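Local coordinates for protein cytochrome c, putative (Geobacter sulfurreducens, PDB 2CZS) that probably carries electrons as a small c-type cytochrome, through two covalently attached, bis-histidine-ligated hemes, at residues A[17-22]-A[34-39]. Sequence-based numbering, arbitrary orientation.
Sequences HKRFYD and DRQCVE. With NA (sodium ion), chain E; HEM (protoporphyrin IX containing Fe), chain F.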
ATOM      1  N   HIS A  17       8.724   4.465  -1.716  1.00 24.02           N
ATOM      2  CA  HIS A  17       7.455   4.295  -2.434  1.00 23.98           C
ATOM      3  C   HIS A  17       7.462   4.857  -3.828  1.00 23.74           C
ATOM      4  O   HIS A  17       6.459   4.726  -4.552  1.00 22.38           O
ATOM      5  CB  HIS A  17       6.361   4.947  -1.624  1.00 22.82           C
ATOM      6  CG  HIS A  17       6.219   4.363  -0.261  1.00 20.35           C
ATOM      7  ND1 HIS A  17       6.917   4.829   0.835  1.00 23.21           N
ATOM      8  CD2 HIS A  17       5.457   3.339   0.180  1.00 17.86           C
ATOM      9  CE1 HIS A  17       6.569   4.131   1.901  1.00 21.59           C
ATOM     10  NE2 HIS A  17       5.692   3.210   1.533  1.00 18.08           N
ATOM     11  N   LYS A  18       8.563   5.502  -4.203  1.00 24.02           N
ATOM     12  CA  LYS A  18       8.646   6.090  -5.545  1.00 24.24           C
ATOM     13  C   LYS A  18       8.296   5.117  -6.663  1.00 23.55           C
ATOM     14  O   LYS A  18       7.603   5.506  -7.615  1.00 21.47           O
ATOM     15  CB  LYS A  18      10.020   6.753  -5.796  1.00 24.92           C
ATOM     16  CG  LYS A  18      10.192   7.327  -7.219  1.00 26.28           C
ATOM     17  CD  LYS A  18      11.385   8.276  -7.324  1.00 29.78           C
ATOM     18  CE  LYS A  18      12.676   7.531  -7.470  1.00 32.22           C
ATOM     19  NZ  LYS A  18      13.814   8.464  -7.292  1.00 35.72           N
ATOM     20  N   ARG A  19       8.784   3.878  -6.593  1.00 22.70           N
ATOM     21  CA  ARG A  19       8.554   2.926  -7.687  1.00 23.72           C
ATOM     22  C   ARG A  19       7.075   2.644  -7.878  1.00 22.89           C
ATOM     23  O   ARG A  19       6.646   2.394  -8.986  1.00 23.76           O
ATOM     24  CB  ARG A  19       9.356   1.637  -7.527  1.00 24.92           C
ATOM     25  CG  ARG A  19       8.871   0.704  -6.440  1.00 27.63           C
ATOM     26  CD  ARG A  19       9.821  -0.486  -6.307  1.00 33.69           C
ATOM     27  NE  ARG A  19       9.206  -1.656  -5.678  1.00 38.62           N
ATOM     28  CZ  ARG A  19       8.661  -2.673  -6.347  1.00 39.25           C
ATOM     29  NH1 ARG A  19       8.632  -2.667  -7.678  1.00 41.93           N
ATOM     30  NH2 ARG A  19       8.142  -3.699  -5.685  1.00 40.46           N
ATOM     31  N   PHE A  20       6.291   2.718  -6.806  1.00 22.24           N
ATOM     32  CA  PHE A  20       4.845   2.526  -6.946  1.00 21.01           C
ATOM     33  C   PHE A  20       4.148   3.731  -7.595  1.00 20.37           C
ATOM     34  O   PHE A  20       3.272   3.565  -8.418  1.00 21.13           O
ATOM     35  CB  PHE A  20       4.221   2.151  -5.614  1.00 20.59           C
ATOM     36  CG  PHE A  20       4.943   1.047  -4.926  1.00 22.86           C
ATOM     37  CD1 PHE A  20       5.702   1.295  -3.799  1.00 22.12           C
ATOM     38  CD2 PHE A  20       4.931  -0.235  -5.460  1.00 22.86           C
ATOM     39  CE1 PHE A  20       6.387   0.271  -3.157  1.00 24.18           C
ATOM     40  CE2 PHE A  20       5.644  -1.270  -4.851  1.00 22.96           C
ATOM     41  CZ  PHE A  20       6.353  -0.999  -3.674  1.00 23.08           C
ATOM     42  N   TYR A  21       4.573   4.937  -7.232  1.00 19.68           N
ATOM     43  CA  TYR A  21       4.148   6.153  -7.937  1.00 19.11           C
ATOM     44  C   TYR A  21       4.444   6.060  -9.437  1.00 19.99           C
ATOM     45  O   TYR A  21       3.575   6.353 -10.265  1.00 21.19           O
ATOM     46  CB  TYR A  21       4.855   7.382  -7.355  1.00 19.73           C
ATOM     47  CG  TYR A  21       4.193   7.984  -6.135  1.00 19.03           C
ATOM     48  CD1 TYR A  21       4.436   7.478  -4.847  1.00 19.03           C
ATOM     49  CD2 TYR A  21       3.311   9.054  -6.259  1.00 21.63           C
ATOM     50  CE1 TYR A  21       3.815   8.037  -3.722  1.00 20.85           C
ATOM     51  CE2 TYR A  21       2.701   9.622  -5.138  1.00 20.25           C
ATOM     52  CZ  TYR A  21       2.965   9.108  -3.877  1.00 18.95           C
ATOM     53  OH  TYR A  21       2.337   9.686  -2.813  1.00 24.20           O
ATOM     54  N   ASP A  22       5.668   5.641  -9.766  1.00 20.77           N
ATOM     55  CA  ASP A  22       6.106   5.543 -11.164  1.00 20.61           C
ATOM     56  C   ASP A  22       5.301   4.469 -11.907  1.00 20.94           C
ATOM     57  O   ASP A  22       4.796   4.732 -12.998  1.00 22.37           O
ATOM     58  CB  ASP A  22       7.613   5.238 -11.296  1.00 20.63           C
ATOM     59  CG  ASP A  22       8.531   6.401 -10.870  1.00 21.58           C
ATOM     60  OD1 ASP A  22       8.105   7.567 -10.883  1.00 22.40           O
ATOM     61  OD2 ASP A  22       9.696   6.138 -10.508  1.00 23.76           O
ATOM     62  N   ASP A  34      -0.730  -3.421  -4.876  1.00 19.19           N
ATOM     63  CA  ASP A  34      -1.043  -3.802  -3.523  1.00 20.10           C
ATOM     64  C   ASP A  34      -0.258  -5.055  -3.091  1.00 21.50           C
ATOM     65  O   ASP A  34       0.158  -5.165  -1.950  1.00 20.73           O
ATOM     66  CB  ASP A  34      -2.521  -4.132  -3.380  1.00 19.00           C
ATOM     67  CG  ASP A  34      -3.440  -2.955  -3.500  1.00 18.81           C
ATOM     68  OD1 ASP A  34      -3.088  -1.827  -3.122  1.00 19.38           O
ATOM     69  OD2 ASP A  34      -4.588  -3.192  -3.908  1.00 19.90           O
ATOM     70  N   ARG A  35      -0.075  -6.008  -4.011  1.00 22.60           N
ATOM     71  CA  ARG A  35       0.619  -7.252  -3.678  1.00 24.63           C
ATOM     72  C   ARG A  35       2.054  -6.932  -3.297  1.00 24.13           C
ATOM     73  O   ARG A  35       2.604  -7.597  -2.421  1.00 26.55           O
ATOM     74  CB  ARG A  35       0.602  -8.248  -4.859  1.00 24.84           C
ATOM     75  CG  ARG A  35      -0.741  -8.371  -5.596  1.00 27.59           C
ATOM     76  CD  ARG A  35      -0.689  -9.191  -6.929  1.00 29.09           C
ATOM     77  NE  ARG A  35      -2.031  -9.472  -7.481  1.00 26.69           N
ATOM     78  CZ  ARG A  35      -2.886 -10.292  -6.877  0.50 22.58           C
ATOM     79  NH1 ARG A  35      -2.518 -10.870  -5.746  0.50 23.76           N
ATOM     80  NH2 ARG A  35      -4.087 -10.530  -7.372  0.50 21.65           N
ATOM     81  N   GLN A  36       2.666  -5.932  -3.961  1.00 24.21           N
ATOM     82  CA  GLN A  36       4.052  -5.538  -3.663  1.00 23.29           C
ATOM     83  C   GLN A  36       4.219  -4.825  -2.322  1.00 22.88           C
ATOM     84  O   GLN A  36       5.292  -4.878  -1.723  1.00 22.75           O
ATOM     85  CB  GLN A  36       4.670  -4.708  -4.803  1.00 24.03           C
ATOM     86  CG  GLN A  36       4.788  -5.474  -6.139  1.00 27.72           C
ATOM     87  CD  GLN A  36       4.877  -4.571  -7.358  1.00 33.41           C
ATOM     88  OE1 GLN A  36       5.640  -3.620  -7.394  1.00 36.15           O
ATOM     89  NE2 GLN A  36       4.105  -4.896  -8.384  1.00 33.25           N
ATOM     90  N   CYS A  37       3.162  -4.211  -1.800  1.00 22.10           N
ATOM     91  CA  CYS A  37       3.262  -3.527  -0.481  1.00 20.92           C
ATOM     92  C   CYS A  37       3.615  -4.451   0.704  1.00 22.23           C
ATOM     93  O   CYS A  37       4.223  -3.983   1.664  1.00 21.64           O
ATOM     94  CB  CYS A  37       1.994  -2.758  -0.125  1.00 20.26           C
ATOM     95  SG  CYS A  37       1.246  -1.833  -1.469  1.00 18.23           S
ATOM     96  N   VAL A  38       3.156  -5.702   0.613  1.00 23.24           N
ATOM     97  CA  VAL A  38       3.284  -6.761   1.649  1.00 24.71           C
ATOM     98  C   VAL A  38       4.727  -7.106   1.920  1.00 25.87           C
ATOM     99  O   VAL A  38       5.062  -7.622   2.996  1.00 26.72           O
ATOM    100  CB  VAL A  38       2.542  -8.081   1.224  1.00 25.06           C
ATOM    101  CG1 VAL A  38       2.214  -8.954   2.462  1.00 24.76           C
ATOM    102  CG2 VAL A  38       1.254  -7.774   0.489  1.00 25.07           C
ATOM    103  N   GLU A  39       5.586  -6.847   0.943  1.00 25.25           N
ATOM    104  CA  GLU A  39       7.026  -7.074   1.109  1.00 26.90           C
ATOM    105  C   GLU A  39       7.549  -6.445   2.368  1.00 26.40           C
ATOM    106  O   GLU A  39       8.376  -7.045   3.055  1.00 27.72           O
ATOM    107  CB  GLU A  39       7.809  -6.494  -0.058  1.00 26.29           C
ATOM    108  CG  GLU A  39       7.571  -7.231  -1.354  1.00 32.43           C
ATOM    109  CD  GLU A  39       8.321  -6.601  -2.502  1.00 36.26           C
ATOM    110  OE1 GLU A  39       8.358  -7.209  -3.591  1.00 39.38           O
ATOM    111  OE2 GLU A  39       8.883  -5.493  -2.311  1.00 40.40           O
TER
HETATM  112 NA    NA E 302      -6.753  -1.278  -4.349  1.00 22.83          NA
HETATM  113  CHA HEM F 500       4.831   3.910   5.488  1.00 21.16           C
HETATM  114  CHB HEM F 500       1.636   2.556   2.183  1.00 18.70           C
HETATM  115  CHC HEM F 500       5.009  -0.182   0.047  1.00 20.30           C
HETATM  116  CHD HEM F 500       8.151   0.985   3.506  1.00 21.26           C
HETATM  117  C1A HEM F 500       3.674   3.779   4.794  1.00 21.86           C
HETATM  118  C2A HEM F 500       2.435   4.401   5.169  1.00 22.76           C
HETATM  119  C3A HEM F 500       1.549   4.012   4.247  1.00 22.27           C
HETATM  120  C4A HEM F 500       2.216   3.153   3.289  1.00 18.93           C
HETATM  121  CMA HEM F 500       0.061   4.388   4.155  1.00 21.65           C
HETATM  122  CAA HEM F 500       2.224   5.290   6.426  1.00 25.93           C
HETATM  123  CBA HEM F 500       2.676   6.714   6.161  1.00 30.73           C
HETATM  124  CGA HEM F 500       2.366   7.642   7.311  1.00 31.46           C
HETATM  125  O1A HEM F 500       2.276   7.226   8.501  1.00 34.41           O
HETATM  126  O2A HEM F 500       2.186   8.839   6.985  1.00 34.48           O
HETATM  127  C1B HEM F 500       2.275   1.724   1.302  1.00 19.47           C
HETATM  128  C2B HEM F 500       1.664   1.120   0.145  1.00 17.85           C
HETATM  129  C3B HEM F 500       2.599   0.365  -0.477  1.00 18.25           C
HETATM  130  C4B HEM F 500       3.830   0.446   0.289  1.00 18.52           C
HETATM  131  CMB HEM F 500       0.183   1.379  -0.232  1.00 20.26           C
HETATM  132  CAB HEM F 500       2.452  -0.444  -1.783  1.00 18.54           C
HETATM  133  CBB HEM F 500       2.054   0.206  -2.927  1.00 17.77           C
HETATM  134  C1C HEM F 500       6.118  -0.147   0.869  1.00 16.94           C
HETATM  135  C2C HEM F 500       7.317  -0.953   0.622  1.00 20.52           C
HETATM  136  C3C HEM F 500       8.203  -0.610   1.595  1.00 21.14           C
HETATM  137  C4C HEM F 500       7.573   0.388   2.418  1.00 21.90           C
HETATM  138  CMC HEM F 500       7.487  -1.999  -0.494  1.00 21.05           C
HETATM  139  CAC HEM F 500       9.639  -1.137   1.820  1.00 23.92           C
HETATM  140  CBC HEM F 500      10.584  -0.791   0.936  1.00 25.09           C
HETATM  141  C1D HEM F 500       7.589   1.922   4.323  1.00 23.21           C
HETATM  142  C2D HEM F 500       8.221   2.625   5.427  1.00 23.17           C
HETATM  143  C3D HEM F 500       7.175   3.510   6.055  1.00 25.80           C
HETATM  144  C4D HEM F 500       6.001   3.276   5.261  1.00 21.50           C
HETATM  145  CMD HEM F 500       9.677   2.509   5.913  1.00 22.07           C
HETATM  146  CAD HEM F 500       7.366   4.489   7.242  1.00 27.44           C
HETATM  147  CBD HEM F 500       7.213   5.946   6.809  1.00 33.91           C
HETATM  148  CGD HEM F 500       8.121   6.237   5.655  1.00 36.11           C
HETATM  149  O1D HEM F 500       9.336   6.413   5.909  1.00 38.33           O
HETATM  150  O2D HEM F 500       7.643   6.288   4.492  1.00 36.26           O
HETATM  151  NA  HEM F 500       3.527   3.016   3.675  1.00 21.89           N
HETATM  152  NB  HEM F 500       3.599   1.277   1.365  1.00 19.15           N
HETATM  153  NC  HEM F 500       6.298   0.652   1.958  1.00 21.91           N
HETATM  154  ND  HEM F 500       6.275   2.324   4.277  1.00 18.61           N
HETATM  155 FE   HEM F 500       4.909   1.814   2.784  1.00 20.04          FE
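Arg19 and Phe20 of 17-22 meet Gln36 of 34-39 beside a heme that both segments bind. His17, at the N-cap of helix 18-25, ligates the iron through NE2 (2.0 Å). His41 supplies the other axial ligand, and a hydrogen bond from ND1 to Asp14 fixes the ring's rotation. From 34-39, Cys37 SG is bonded to CAB of the same heme, the thioether link that defines a c-type cytochrome.

Arg19 stretches past Phe20 toward Gln36 and Glu39. Its CG lies between the backbone N and the carbonyl carbon (chi1 72°), which puts it over the centre of one face of the Phe20 ring. The chain, extended to NE, sets a face of the guanidinium over Phe20 CE2. The guanidinium and Gln36 amide planes are 23° apart, with Arg19 NH2 3.0 Å from Gln36 OE1. Arg19 NH2 and Glu39 OE2 form a long salt bridge of 3.9 Å.

Phe20 is buried. Its opposite face receives HEM CBB, while CE1 packs on HEM CHC at 3.5 Å. Gln36 OE1 sits at the ring edge, 3.5 Å from Phe20 CE2. Cutting Phe20 back to alanine is likely to leave a gap between HEM CBB and Arg19, whose chain would lose the ring it lies on.

Helices 18-25 and 30-37 follow each other in the chain. Their side chains join beside this heme, and helix 65-68 packs against Asp34 and Cys37 of the second helix.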